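Local coordinates for protein tryparedoxin II (Crithidia fasciculata, PDB 1I5G) that probably passes electrons from trypanothione to peroxidases as a thioredoxin-like dithiol carrier, and here holds glutathionylspermidine, at residues A[32-37]-A[110-115]; A[36-41]-A[69-74]; A[48-53]-A[129-134]; A[62-67]-A[85-90]. The protein carries 1 engineered substitution. All coordinates share one frame; numbering follows the deposited sequence.

Contact 1 (A[32-37]-A[110-115]); sequences FFYFSA and PTLVGV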
loop_
_atom_site.group_PDB
_atom_site.type_symbol
_atom_site.label_atom_id
_atom_site.label_comp_id
_atom_site.label_asym_id
_atom_site.label_seq_id
_atom_site.Cartn_x
_atom_site.Cartn_y
_atom_site.Cartn_z
ATOM N N PHE A 32 2.080 0.919 -4.522
ATOM C CA PHE A 32 2.167 -0.342 -3.777
ATOM C C PHE A 32 1.063 -0.445 -2.752
ATOM O O PHE A 32 0.979 0.353 -1.819
ATOM C CB PHE A 32 3.531 -0.503 -3.080
ATOM C CG PHE A 32 4.658 -0.694 -4.040
ATOM C CD1 PHE A 32 5.322 0.406 -4.546
ATOM C CD2 PHE A 32 5.061 -1.956 -4.492
ATOM C CE1 PHE A 32 6.365 0.271 -5.443
ATOM C CE2 PHE A 32 6.084 -2.133 -5.381
ATOM C CZ PHE A 32 6.742 -1.015 -5.869
ATOM N N PHE A 33 0.241 -1.469 -2.903
ATOM C CA PHE A 33 -0.862 -1.767 -2.011
ATOM C C PHE A 33 -0.291 -2.670 -0.944
ATOM O O PHE A 33 0.174 -3.780 -1.190
ATOM C CB PHE A 33 -1.963 -2.441 -2.797
ATOM C CG PHE A 33 -2.689 -1.548 -3.754
ATOM C CD1 PHE A 33 -2.179 -1.337 -5.017
ATOM C CD2 PHE A 33 -3.869 -0.928 -3.392
ATOM C CE1 PHE A 33 -2.850 -0.516 -5.889
ATOM C CE2 PHE A 33 -4.552 -0.093 -4.283
ATOM C CZ PHE A 33 -4.016 0.095 -5.533
ATOM N N TYR A 34 -0.300 -2.185 0.291
ATOM C CA TYR A 34 0.335 -2.850 1.418
ATOM C C TYR A 34 -0.731 -3.419 2.336
ATOM O O TYR A 34 -1.420 -2.724 3.080
ATOM C CB TYR A 34 1.210 -1.846 2.215
ATOM C CG TYR A 34 1.874 -2.402 3.466
ATOM C CD1 TYR A 34 2.308 -3.710 3.483
ATOM C CD2 TYR A 34 2.061 -1.650 4.623
ATOM C CE1 TYR A 34 2.901 -4.249 4.567
ATOM C CE2 TYR A 34 2.656 -2.198 5.717
ATOM C CZ TYR A 34 3.088 -3.509 5.706
ATOM O OH TYR A 34 3.676 -4.114 6.812
ATOM N N PHE A 35 -0.891 -4.732 2.284
ATOM C CA PHE A 35 -1.847 -5.481 3.099
ATOM C C PHE A 35 -1.176 -5.834 4.406
ATOM O O PHE A 35 -0.153 -6.552 4.419
ATOM C CB PHE A 35 -2.286 -6.730 2.315
ATOM C CG PHE A 35 -3.057 -6.377 1.052
ATOM C CD1 PHE A 35 -2.395 -6.018 -0.102
ATOM C CD2 PHE A 35 -4.448 -6.408 1.025
ATOM C CE1 PHE A 35 -3.110 -5.686 -1.250
ATOM C CE2 PHE A 35 -5.147 -6.079 -0.097
ATOM C CZ PHE A 35 -4.474 -5.727 -1.214
ATOM N N SER A 36 -1.727 -5.332 5.506
ATOM C CA SER A 36 -1.078 -5.483 6.805
ATOM C C SER A 36 -2.084 -5.210 7.922
ATOM O O SER A 36 -3.182 -4.703 7.657
ATOM C CB SER A 36 0.022 -4.412 6.866
ATOM O OG SER A 36 0.951 -4.616 7.914
ATOM N N ALA A 37 -1.722 -5.503 9.159
ATOM C CA ALA A 37 -2.554 -5.255 10.324
ATOM C C ALA A 37 -1.729 -5.377 11.591
ATOM O O ALA A 37 -0.757 -6.127 11.621
ATOM C CB ALA A 37 -3.732 -6.226 10.426
ATOM N N PRO A 110 2.259 -10.041 5.921
ATOM C CA PRO A 110 2.228 -8.870 5.036
ATOM C C PRO A 110 2.417 -9.210 3.572
ATOM O O PRO A 110 3.191 -10.126 3.233
ATOM C CB PRO A 110 3.457 -8.080 5.485
ATOM C CG PRO A 110 4.389 -9.131 6.026
ATOM C CD PRO A 110 3.530 -10.196 6.654
ATOM N N THR A 111 1.712 -8.456 2.722
ATOM C CA THR A 111 1.788 -8.606 1.261
ATOM C C THR A 111 1.857 -7.208 0.668
ATOM O O THR A 111 1.181 -6.282 1.106
ATOM C CB THR A 111 0.573 -9.354 0.639
ATOM O OG1 THR A 111 0.575 -10.729 1.042
ATOM C CG2 THR A 111 0.619 -9.435 -0.869
ATOM N N LEU A 112 2.673 -7.031 -0.363
ATOM C CA LEU A 112 2.910 -5.743 -1.002
ATOM C C LEU A 112 2.875 -5.908 -2.502
ATOM O O LEU A 112 3.739 -6.585 -3.083
ATOM C CB LEU A 112 4.253 -5.182 -0.514
ATOM C CG LEU A 112 4.558 -3.715 -0.807
ATOM C CD1 LEU A 112 3.620 -2.781 -0.127
ATOM C CD2 LEU A 112 5.999 -3.481 -0.341
ATOM N N VAL A 113 1.875 -5.317 -3.134
ATOM C CA VAL A 113 1.613 -5.496 -4.564
ATOM C C VAL A 113 1.757 -4.163 -5.276
ATOM O O VAL A 113 1.065 -3.186 -4.955
ATOM C CB VAL A 113 0.202 -6.056 -4.795
ATOM C CG1 VAL A 113 -0.120 -6.164 -6.275
ATOM C CG2 VAL A 113 0.092 -7.436 -4.110
ATOM N N GLY A 114 2.646 -4.084 -6.249
ATOM C CA GLY A 114 2.874 -2.883 -7.012
ATOM C C GLY A 114 2.130 -2.900 -8.312
ATOM O O GLY A 114 2.118 -3.899 -9.077
ATOM N N VAL A 115 1.493 -1.776 -8.594
ATOM C CA VAL A 115 0.684 -1.547 -9.778
ATOM C C VAL A 115 1.073 -0.259 -10.480
ATOM O O VAL A 115 1.428 0.724 -9.831
ATOM C CB VAL A 115 -0.779 -1.466 -9.354
ATOM C CG1 VAL A 115 -1.668 -1.229 -10.511
ATOM C CG2 VAL A 115 -1.208 -2.704 -8.552
#
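Phe32 sets its ring beside Gly114, CD2 lying 3.5 Å from Gly114 CA, where the absence of a side chain leaves room for it. Leu112 packs on the same side of the sheet: its CD1 sits 3.5 Å from Tyr34 CB and also meets Phe32 CB, so one methyl bridges two aromatic residues. Tyr34 has CG anti to the backbone N (chi1 177°), which carries the ring alongside Pro110, pointing the same way, with CE1 4.0 Å from Pro110 CB; the phenol OH goes on to Thr47. An alanine in place of Phe32 would probably open a gap beside Gly114 and deprive Phe63 of its edge-to-face partner. The antiparallel pair belongs to the central sheet of the thioredoxin fold, and the peptide before Pro110 is cis, the family's hallmark beside the active site; Pro110 also touches the bound glutathionylspermidine. Phe33 and Val113 exchange two backbone hydrogen bonds, Phe33 N to Val113 O at 2.8 Å and Val113 N to Phe33 O at 3.0 Å. On the sheet face of Phe33 and Phe35, Phe33 CE1 reaches Val115 CG2 at 3.8 Å, and Leu100 of helix 94-103 packs against both phenylalanines. Phe35 and Thr111 form the next such pair, its return bond from Thr111 N to Phe35 O stretched to 3.2 Å. Only at this Thr111 end is the packing looser: Thr111, partly exposed, brings CB no nearer than 4.2 Å to Phe35 CB and turns OG1 to Ser108 O.

Contact 2 (A[36-41]-A[69-74]); sequences SASWCP and SWDESA. With TS5 (glutathionylspermidine), chain C.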
loop_
_atom_site.group_PDB
_atom_site.type_symbol
_atom_site.label_atom_id
_atom_site.label_comp_id
_atom_site.label_asym_id
_atom_site.label_seq_id
_atom_site.Cartn_x
_atom_site.Cartn_y
_atom_site.Cartn_z
ATOM N N SER A 36 -1.727 -5.332 5.506
ATOM C CA SER A 36 -1.078 -5.483 6.805
ATOM C C SER A 36 -2.084 -5.210 7.922
ATOM O O SER A 36 -3.182 -4.703 7.657
ATOM C CB SER A 36 0.022 -4.412 6.866
ATOM O OG SER A 36 0.951 -4.616 7.914
ATOM N N ALA A 37 -1.722 -5.503 9.159
ATOM C CA ALA A 37 -2.554 -5.255 10.324
ATOM C C ALA A 37 -1.729 -5.377 11.591
ATOM O O ALA A 37 -0.757 -6.127 11.621
ATOM C CB ALA A 37 -3.732 -6.226 10.426
ATOM N N SER A 38 -2.136 -4.637 12.618
ATOM C CA SER A 38 -1.350 -4.666 13.839
ATOM C C SER A 38 -1.524 -5.976 14.600
ATOM O O SER A 38 -0.651 -6.288 15.426
ATOM C CB SER A 38 -1.629 -3.455 14.714
ATOM O OG SER A 38 -2.912 -3.599 15.232
ATOM N N TRP A 39 -2.563 -6.774 14.390
ATOM C CA TRP A 39 -2.703 -8.038 15.123
ATOM C C TRP A 39 -1.700 -9.054 14.609
ATOM O O TRP A 39 -1.537 -10.077 15.275
ATOM C CB TRP A 39 -4.109 -8.576 14.952
ATOM C CG TRP A 39 -4.547 -8.923 13.564
ATOM C CD1 TRP A 39 -5.293 -8.156 12.711
ATOM C CD2 TRP A 39 -4.310 -10.132 12.826
ATOM N NE1 TRP A 39 -5.507 -8.792 11.515
ATOM C CE2 TRP A 39 -4.916 -10.024 11.554
ATOM C CE3 TRP A 39 -3.638 -11.330 13.105
ATOM C CZ2 TRP A 39 -4.878 -11.025 10.603
ATOM C CZ3 TRP A 39 -3.614 -12.320 12.121
ATOM C CH2 TRP A 39 -4.228 -12.169 10.912
ATOM N N CYS A 40 -1.029 -8.860 13.488
ATOM C CA CYS A 40 -0.103 -9.816 12.898
ATOM C C CYS A 40 1.341 -9.435 13.189
ATOM O O CYS A 40 1.860 -8.462 12.660
ATOM C CB CYS A 40 -0.343 -9.859 11.392
ATOM S SG CYS A 40 0.635 -11.096 10.470
ATOM N N PRO A 41 2.015 -10.189 14.051
ATOM C CA PRO A 41 3.418 -9.870 14.346
ATOM C C PRO A 41 4.308 -9.781 13.135
ATOM O O PRO A 41 5.047 -8.803 13.008
ATOM C CB PRO A 41 3.867 -10.900 15.387
ATOM C CG PRO A 41 2.623 -11.395 15.929
ATOM C CD PRO A 41 1.548 -11.351 14.835
ATOM N N SER A 69 -5.915 -2.216 5.067
ATOM C CA SER A 69 -5.845 -2.738 6.432
ATOM C C SER A 69 -6.702 -3.940 6.720
ATOM O O SER A 69 -7.904 -3.930 6.484
ATOM C CB SER A 69 -6.255 -1.620 7.397
ATOM O OG SER A 69 -6.509 -2.117 8.699
ATOM N N TRP A 70 -6.082 -4.971 7.271
ATOM C CA TRP A 70 -6.817 -6.081 7.842
ATOM C C TRP A 70 -6.954 -5.904 9.343
ATOM O O TRP A 70 -7.110 -6.883 10.077
ATOM C CB TRP A 70 -6.114 -7.401 7.547
ATOM C CG TRP A 70 -6.226 -7.960 6.164
ATOM C CD1 TRP A 70 -6.712 -7.376 5.026
ATOM C CD2 TRP A 70 -5.852 -9.292 5.772
ATOM N NE1 TRP A 70 -6.647 -8.241 3.961
ATOM C CE2 TRP A 70 -6.122 -9.426 4.398
ATOM C CE3 TRP A 70 -5.310 -10.393 6.447
ATOM C CZ2 TRP A 70 -5.876 -10.594 3.701
ATOM C CZ3 TRP A 70 -5.062 -11.550 5.745
ATOM C CH2 TRP A 70 -5.355 -11.643 4.387
ATOM N N ASP A 71 -6.931 -4.697 9.876
ATOM C CA ASP A 71 -7.021 -4.494 11.311
ATOM C C ASP A 71 -8.404 -4.869 11.829
ATOM O O ASP A 71 -9.410 -4.905 11.120
ATOM C CB ASP A 71 -6.684 -3.031 11.624
ATOM C CG ASP A 71 -5.208 -2.752 11.553
ATOM O OD1 ASP A 71 -4.463 -3.249 12.459
ATOM O OD2 ASP A 71 -4.739 -2.061 10.604
ATOM N N GLU A 72 -8.410 -5.166 13.133
ATOM C CA GLU A 72 -9.615 -5.704 13.787
ATOM C C GLU A 72 -10.676 -4.655 14.127
ATOM O O GLU A 72 -11.871 -4.950 14.255
ATOM C CB GLU A 72 -9.230 -6.351 15.118
ATOM C CG GLU A 72 -8.152 -7.420 15.045
ATOM C CD GLU A 72 -7.912 -8.155 16.350
ATOM O OE1 GLU A 72 -8.692 -9.106 16.601
ATOM O OE2 GLU A 72 -6.973 -7.772 17.086
ATOM N N SER A 73 -10.263 -3.420 14.300
ATOM C CA SER A 73 -11.162 -2.369 14.741
ATOM C C SER A 73 -10.648 -1.042 14.227
ATOM O O SER A 73 -9.484 -0.865 13.828
ATOM C CB SER A 73 -11.230 -2.229 16.272
ATOM O OG SER A 73 -10.003 -1.771 16.813
ATOM N N ALA A 74 -11.540 -0.066 14.261
ATOM C CA ALA A 74 -11.286 1.287 13.848
ATOM C C ALA A 74 -10.172 1.838 14.714
ATOM O O ALA A 74 -9.301 2.532 14.254
ATOM C CB ALA A 74 -12.537 2.157 14.037
HETATM N N1 TS5 C . 5.653 -16.179 7.382
HETATM C CA1 TS5 C . 4.714 -15.553 6.424
HETATM C C1 TS5 C . 5.153 -14.151 6.100
HETATM O OE1 TS5 C . 4.723 -13.590 5.066
HETATM O OE2 TS5 C . 5.936 -13.571 6.894
HETATM C CB1 TS5 C . 3.268 -15.479 6.922
HETATM C CG1 TS5 C . 3.081 -14.459 8.039
HETATM C CD1 TS5 C . 1.828 -14.857 8.767
HETATM O O1 TS5 C . 1.737 -15.872 9.587
HETATM N N2 TS5 C . 0.734 -14.118 8.599
HETATM C CA2 TS5 C . -0.597 -14.485 8.972
HETATM C C2 TS5 C . -1.610 -14.503 7.850
HETATM O O2 TS5 C . -1.643 -13.550 6.905
HETATM C CB2 TS5 C . -1.097 -13.427 9.958
HETATM S SG2 TS5 C . 0.069 -12.947 11.258
HETATM N N3 TS5 C . -2.442 -15.549 8.014
HETATM C CA3 TS5 C . -3.621 -15.618 7.176
HETATM C C3 TS5 C . -3.641 -16.842 6.297
HETATM O O3 TS5 C . -2.480 -17.221 5.818
HETATM N "N1'" TS5 C . -4.704 -17.565 5.972
HETATM C "C1'" TS5 C . -4.697 -18.398 4.795
HETATM C "C2'" TS5 C . -4.913 -19.815 5.295
HETATM N "N2'" TS5 C . -5.225 -22.172 4.543
HETATM C "C3'" TS5 C . -5.184 -20.772 4.133
HETATM C "C4'" TS5 C . -5.456 -23.119 3.460
HETATM C "C5'" TS5 C . -6.018 -24.474 3.901
HETATM C "C6'" TS5 C . -6.423 -25.382 2.739
HETATM C "C7'" TS5 C . -6.382 -26.867 3.090
HETATM N "N3'" TS5 C . -6.825 -27.793 2.053
#
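Asp71 OD1 receives the backbone N-H of Ser38 at 2.7 Å, almost straight (174°), on the syn side but tilted out of the carboxylate plane. Beside it, Trp39 NE1 donates to Trp70 O at 2.9 Å; the oxygen lies in the indole plane, whereas the donor stands above the carbonyl plane. Trp39 CG falls between its own N and carbonyl carbon (chi1 62°), which folds the indole toward Trp70. The six-membered ring of the indole meets the ligand, Trp39 CZ3 lying 3.5 Å from CB2 of glutathionylspermidine, whose SG2 is joined to Cys40 SG at 2.1 Å. Ala37 CB packs 3.4 Å from Trp70 C, and Trp70 N bonds back to Ser36 O. One shell out, Ser69 OG accepts from Asp71 N at 2.9 Å, an ST turn, and donates to Asp71 OD2 at 2.6 Å; with Ser38 N on OD1 this fixes the carboxylate's rotation. An alanine at Asp71 would probably leave Ser38 N without its acceptor and free the loop before Cys40 to shift. Ala37 to Cys40 make a type I turn ending at the N-cap of helix 41-57. This is the redox-active loop of the thioredoxin fold, the WCPPC site of tryparedoxins, which in this chain reads WCPPS, held as a mixed disulfide.

Contact 3 (A[48-53]-A[129-134]); sequences PQLIDF and TMVVKD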
loop_
_atom_site.group_PDB
_atom_site.type_symbol
_atom_site.label_atom_id
_atom_site.label_comp_id
_atom_site.label_asym_id
_atom_site.label_seq_id
_atom_site.Cartn_x
_atom_site.Cartn_y
_atom_site.Cartn_z
ATOM N N PRO A 48 8.411 -1.349 9.658
ATOM C CA PRO A 48 9.569 -0.454 9.759
ATOM C C PRO A 48 10.571 -0.566 8.613
ATOM O O PRO A 48 11.152 0.451 8.233
ATOM C CB PRO A 48 10.213 -0.850 11.103
ATOM C CG PRO A 48 9.576 -2.117 11.534
ATOM C CD PRO A 48 8.279 -2.251 10.815
ATOM N N GLN A 49 10.766 -1.769 8.082
ATOM C CA GLN A 49 11.624 -1.989 6.933
ATOM C C GLN A 49 11.040 -1.261 5.739
ATOM O O GLN A 49 11.789 -0.693 4.940
ATOM C CB GLN A 49 11.740 -3.453 6.541
ATOM C CG GLN A 49 12.431 -4.279 7.647
ATOM C CD GLN A 49 12.200 -5.766 7.433
ATOM O OE1 GLN A 49 11.056 -6.171 7.262
ATOM N NE2 GLN A 49 13.240 -6.597 7.428
ATOM N N LEU A 50 9.722 -1.268 5.567
ATOM C CA LEU A 50 9.046 -0.580 4.480
ATOM C C LEU A 50 9.106 0.934 4.712
ATOM O O LEU A 50 9.279 1.688 3.765
ATOM C CB LEU A 50 7.642 -1.119 4.293
ATOM C CG LEU A 50 6.877 -0.494 3.119
ATOM C CD1 LEU A 50 7.593 -0.664 1.791
ATOM C CD2 LEU A 50 5.461 -1.066 3.083
ATOM N N ILE A 51 8.994 1.377 5.958
ATOM C CA ILE A 51 9.197 2.794 6.236
ATOM C C ILE A 51 10.576 3.303 5.809
ATOM O O ILE A 51 10.693 4.332 5.155
ATOM C CB ILE A 51 8.893 3.104 7.720
ATOM C CG1 ILE A 51 7.405 2.883 8.036
ATOM C CG2 ILE A 51 9.339 4.508 8.130
ATOM C CD1 ILE A 51 7.041 3.001 9.506
ATOM N N ASP A 52 11.625 2.581 6.160
ATOM C CA ASP A 52 12.973 3.004 5.793
ATOM C C ASP A 52 13.071 3.025 4.275
ATOM O O ASP A 52 13.649 3.926 3.643
ATOM C CB ASP A 52 14.037 2.078 6.399
ATOM C CG ASP A 52 14.186 2.202 7.921
ATOM O OD1 ASP A 52 13.689 3.190 8.508
ATOM O OD2 ASP A 52 14.821 1.294 8.503
ATOM N N PHE A 53 12.510 2.037 3.572
ATOM C CA PHE A 53 12.532 1.931 2.120
ATOM C C PHE A 53 11.815 3.113 1.471
ATOM O O PHE A 53 12.301 3.692 0.496
ATOM C CB PHE A 53 11.873 0.618 1.682
ATOM C CG PHE A 53 12.123 0.290 0.242
ATOM C CD1 PHE A 53 11.281 0.766 -0.755
ATOM C CD2 PHE A 53 13.205 -0.492 -0.136
ATOM C CE1 PHE A 53 11.510 0.470 -2.063
ATOM C CE2 PHE A 53 13.450 -0.796 -1.449
ATOM C CZ PHE A 53 12.591 -0.300 -2.418
ATOM N N THR A 129 9.069 -9.393 -0.204
ATOM C CA THR A 129 10.381 -10.001 -0.108
ATOM C C THR A 129 11.457 -9.125 -0.714
ATOM O O THR A 129 12.568 -9.078 -0.176
ATOM C CB THR A 129 10.493 -11.414 -0.641
ATOM O OG1 THR A 129 11.603 -11.913 -1.389
ATOM C CG2 THR A 129 9.350 -12.296 -0.453
ATOM N N MET A 130 11.154 -8.425 -1.811
ATOM C CA MET A 130 12.214 -7.630 -2.432
ATOM C C MET A 130 12.575 -6.365 -1.692
ATOM O O MET A 130 13.710 -5.923 -1.780
ATOM C CB MET A 130 11.920 -7.394 -3.903
ATOM C CG MET A 130 11.957 -8.687 -4.674
ATOM S SD MET A 130 13.364 -9.814 -4.437
ATOM C CE MET A 130 14.644 -8.760 -4.969
ATOM N N VAL A 131 11.688 -5.755 -0.924
ATOM C CA VAL A 131 12.120 -4.683 -0.069
ATOM C C VAL A 131 13.160 -5.211 0.914
ATOM O O VAL A 131 14.125 -4.525 1.235
ATOM C CB VAL A 131 10.903 -4.109 0.682
ATOM C CG1 VAL A 131 11.235 -3.357 1.922
ATOM C CG2 VAL A 131 10.146 -3.216 -0.319
ATOM N N VAL A 132 13.016 -6.420 1.435
ATOM C CA VAL A 132 13.992 -6.985 2.363
ATOM C C VAL A 132 15.276 -7.374 1.645
ATOM O O VAL A 132 16.335 -7.094 2.180
ATOM C CB VAL A 132 13.394 -8.216 3.061
ATOM C CG1 VAL A 132 14.402 -8.804 4.049
ATOM C CG2 VAL A 132 12.109 -7.932 3.864
ATOM N N LYS A 133 15.173 -7.983 0.468
ATOM C CA LYS A 133 16.347 -8.467 -0.263
ATOM C C LYS A 133 17.076 -7.390 -1.052
ATOM O O LYS A 133 18.257 -7.549 -1.385
ATOM C CB LYS A 133 15.992 -9.616 -1.171
ATOM C CG LYS A 133 15.504 -10.860 -0.421
ATOM C CD LYS A 133 15.235 -12.006 -1.323
ATOM C CE LYS A 133 16.457 -12.638 -1.977
ATOM N NZ LYS A 133 16.125 -13.942 -2.575
ATOM N N ASP A 134 16.425 -6.295 -1.380
ATOM C CA ASP A 134 16.984 -5.223 -2.210
ATOM C C ASP A 134 16.704 -3.881 -1.548
ATOM O O ASP A 134 16.029 -2.992 -2.105
ATOM C CB ASP A 134 16.369 -5.300 -3.610
ATOM C CG ASP A 134 16.977 -4.306 -4.587
ATOM O OD1 ASP A 134 18.140 -3.861 -4.377
ATOM O OD2 ASP A 134 16.276 -4.000 -5.575
#
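Val131 lies over one face of the Phe53 ring, CG2 standing 4.0 Å from the centroid and 6° off the ring normal, a CH-pi contact. The contact joins helix 127-133, near the C-terminus, to helix 41-57, which follows the redox loop of the thioredoxin fold; the axes of the two short segments pass 10.0 Å apart at 68°. Both branches of Val131 are used. CG1, anti to the backbone N, touches Phe53 CB at 4.0 Å, while CG2, anti to the carbonyl carbon, covers the ring and also meets Leu50 CD1 at 4.2 Å. Phe53 has CG anti to its own N (chi1 -167°), which swings the ring across toward the second helix. At the exposed margin Gln49 runs out extended beyond CG, and its amide end rests on Val132 CG2, with OE1 4.0 Å away. Asp134, just past the helix, accepts with its carboxylate from Trp142 NE1 and from the backbone N of Lys138 and Asp139. Its carbonyl oxygen turns to Phe53 instead, Asp134 O lying 3.5 Å from CE2 at the ring edge.

Contact 4 (A[62-67]-A[85-90]); sequences NFEVML and PWLALP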
loop_
_atom_site.group_PDB
_atom_site.type_symbol
_atom_site.label_atom_id
_atom_site.label_comp_id
_atom_site.label_asym_id
_atom_site.label_seq_id
_atom_site.Cartn_x
_atom_site.Cartn_y
_atom_site.Cartn_z
ATOM N N ASN A 62 9.848 7.182 -7.589
ATOM C CA ASN A 62 8.506 7.595 -7.993
ATOM C C ASN A 62 7.394 6.594 -7.695
ATOM O O ASN A 62 6.672 6.148 -8.569
ATOM C CB ASN A 62 8.493 8.009 -9.476
ATOM C CG ASN A 62 7.304 8.860 -9.824
ATOM O OD1 ASN A 62 6.904 9.693 -8.993
ATOM N ND2 ASN A 62 6.745 8.668 -11.009
ATOM N N PHE A 63 7.312 6.289 -6.402
ATOM C CA PHE A 63 6.266 5.369 -5.977
ATOM C C PHE A 63 5.529 5.907 -4.760
ATOM O O PHE A 63 6.002 6.826 -4.067
ATOM C CB PHE A 63 6.760 3.924 -5.753
ATOM C CG PHE A 63 7.675 3.725 -4.601
ATOM C CD1 PHE A 63 7.251 3.522 -3.325
ATOM C CD2 PHE A 63 9.048 3.732 -4.802
ATOM C CE1 PHE A 63 8.156 3.333 -2.280
ATOM C CE2 PHE A 63 9.967 3.541 -3.764
ATOM C CZ PHE A 63 9.517 3.350 -2.484
ATOM N N GLU A 64 4.364 5.331 -4.495
ATOM C CA GLU A 64 3.544 5.609 -3.320
ATOM C C GLU A 64 3.195 4.274 -2.647
ATOM O O GLU A 64 3.189 3.252 -3.324
ATOM C CB GLU A 64 2.275 6.364 -3.715
ATOM C CG GLU A 64 1.447 6.903 -2.558
ATOM C CD GLU A 64 2.306 7.682 -1.604
ATOM O OE1 GLU A 64 2.486 8.896 -1.884
ATOM O OE2 GLU A 64 2.803 7.143 -0.629
ATOM N N VAL A 65 2.901 4.278 -1.354
ATOM C CA VAL A 65 2.424 3.099 -0.650
ATOM C C VAL A 65 1.046 3.434 -0.118
ATOM O O VAL A 65 0.790 4.541 0.363
ATOM C CB VAL A 65 3.397 2.651 0.461
ATOM C CG1 VAL A 65 2.823 1.599 1.372
ATOM C CG2 VAL A 65 4.771 2.266 -0.102
ATOM N N MET A 66 0.133 2.460 -0.196
ATOM C CA MET A 66 -1.200 2.595 0.350
ATOM C C MET A 66 -1.531 1.424 1.252
ATOM O O MET A 66 -1.602 0.289 0.784
ATOM C CB MET A 66 -2.248 2.695 -0.724
ATOM C CG MET A 66 -3.545 3.208 -0.104
ATOM S SD MET A 66 -4.851 3.256 -1.326
ATOM C CE MET A 66 -4.184 4.799 -2.313
ATOM N N LEU A 67 -1.773 1.694 2.521
ATOM C CA LEU A 67 -2.193 0.663 3.458
ATOM C C LEU A 67 -3.598 0.193 3.132
ATOM O O LEU A 67 -4.508 1.025 3.051
ATOM C CB LEU A 67 -2.229 1.254 4.878
ATOM C CG LEU A 67 -2.760 0.339 5.979
ATOM C CD1 LEU A 67 -1.877 -0.897 6.111
ATOM C CD2 LEU A 67 -2.914 1.049 7.294
ATOM N N PRO A 85 4.090 6.734 7.182
ATOM C CA PRO A 85 4.209 8.005 6.471
ATOM C C PRO A 85 3.466 8.131 5.158
ATOM O O PRO A 85 3.510 9.196 4.541
ATOM C CB PRO A 85 5.728 8.068 6.262
ATOM C CG PRO A 85 6.034 6.624 5.950
ATOM C CD PRO A 85 5.181 5.809 6.850
ATOM N N TRP A 86 2.794 7.046 4.732
ATOM C CA TRP A 86 2.227 6.951 3.386
ATOM C C TRP A 86 0.714 7.072 3.383
ATOM O O TRP A 86 0.171 7.667 4.311
ATOM C CB TRP A 86 2.743 5.672 2.715
ATOM C CG TRP A 86 2.600 4.471 3.564
ATOM C CD1 TRP A 86 1.444 3.905 4.052
ATOM C CD2 TRP A 86 3.644 3.657 4.063
ATOM N NE1 TRP A 86 1.711 2.805 4.816
ATOM C CE2 TRP A 86 3.074 2.619 4.836
ATOM C CE3 TRP A 86 5.048 3.699 3.930
ATOM C CZ2 TRP A 86 3.852 1.650 5.474
ATOM C CZ3 TRP A 86 5.797 2.727 4.545
ATOM C CH2 TRP A 86 5.226 1.742 5.311
ATOM N N LEU A 87 0.002 6.569 2.394
ATOM C CA LEU A 87 -1.431 6.720 2.239
ATOM C C LEU A 87 -2.164 5.521 2.835
ATOM O O LEU A 87 -1.556 4.484 3.142
ATOM C CB LEU A 87 -1.790 6.835 0.758
ATOM C CG LEU A 87 -1.071 7.959 -0.001
ATOM C CD1 LEU A 87 -1.589 8.058 -1.417
ATOM C CD2 LEU A 87 -1.159 9.329 0.733
ATOM N N ALA A 88 -3.474 5.653 2.991
ATOM C CA ALA A 88 -4.277 4.510 3.363
ATOM C C ALA A 88 -5.632 4.582 2.718
ATOM O O ALA A 88 -6.242 5.630 2.535
ATOM C CB ALA A 88 -4.443 4.400 4.875
ATOM N N LEU A 89 -6.152 3.416 2.373
ATOM C CA LEU A 89 -7.577 3.265 2.040
ATOM C C LEU A 89 -8.316 3.489 3.370
ATOM O O LEU A 89 -7.963 2.847 4.362
ATOM C CB LEU A 89 -7.859 1.855 1.483
ATOM C CG LEU A 89 -9.337 1.670 1.100
ATOM C CD1 LEU A 89 -9.654 2.455 -0.154
ATOM C CD2 LEU A 89 -9.581 0.176 0.847
ATOM N N PRO A 90 -9.299 4.383 3.453
ATOM C CA PRO A 90 -9.974 4.638 4.726
ATOM C C PRO A 90 -10.545 3.372 5.350
ATOM O O PRO A 90 -11.128 2.534 4.651
ATOM C CB PRO A 90 -11.051 5.641 4.319
ATOM C CG PRO A 90 -10.418 6.401 3.204
ATOM C CD PRO A 90 -9.832 5.260 2.394
#
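In the beta-alpha-beta unit of strand 63-69, helix 74-81 and strand 87-88, the two parallel strands meet through Val65, Leu67 and Leu87. Leu87 N donates to Val65 O at 3.0 Å, Leu67 N to Leu87 O at 2.9 Å, and Leu89 N to Leu67 O at 3.0 Å. Trp86 sets CG between its N and carbonyl carbon (chi1 49°), folding the indole flat against the first strand. Val65 CG1 then stands over the five-membered ring, 3.5 Å from its centroid and 9° off the normal; Pro85 CD presses on the opposite face. On the far side of the sheet Met66 CG packs 3.6 Å from Leu89 N. Glu64 CG meets Leu87 CD1 at 3.4 Å, and the bend at chi2 (51°) turns the carboxylate back, so that OE2 takes the N-H of Val65 at 3.0 Å; OE2 is also hydrogen-bonded to Tyr54 OH. Trp86 is held by its faces, its buried NE1 having no polar partner in the model, while the buried Glu64 carboxylate, packed against Leu87, could have a raised pKa, partly offset by its two hydrogen bonds.

Overall arrangement
Contacts 1 and 4 belong to one sheet: strand 30-36 lies between 111-116 and 63-69, tied to the latter by probable hydrogen bonds from Met66 N to Phe32 O and from Tyr34 N to Met66 O, both 2.8 Å. Contact 2 grows from the end of the same strand, sharing Ser36 and Ala37 with contact 1, and carries Cys40 and its bound glutathionylspermidine; Pro110 of contact 1 approaches that ligand to about 4 Å. Contact 3 packs on the sheet face bearing Tyr34 and Leu112, with Leu50 CD1 3.9 Å from Leu112 CD2 and Leu50 CG 3.5 Å from Trp86 CH2 of contact 4. The Leu67 side chain in contact 4 stays about 13 Å from the ligand.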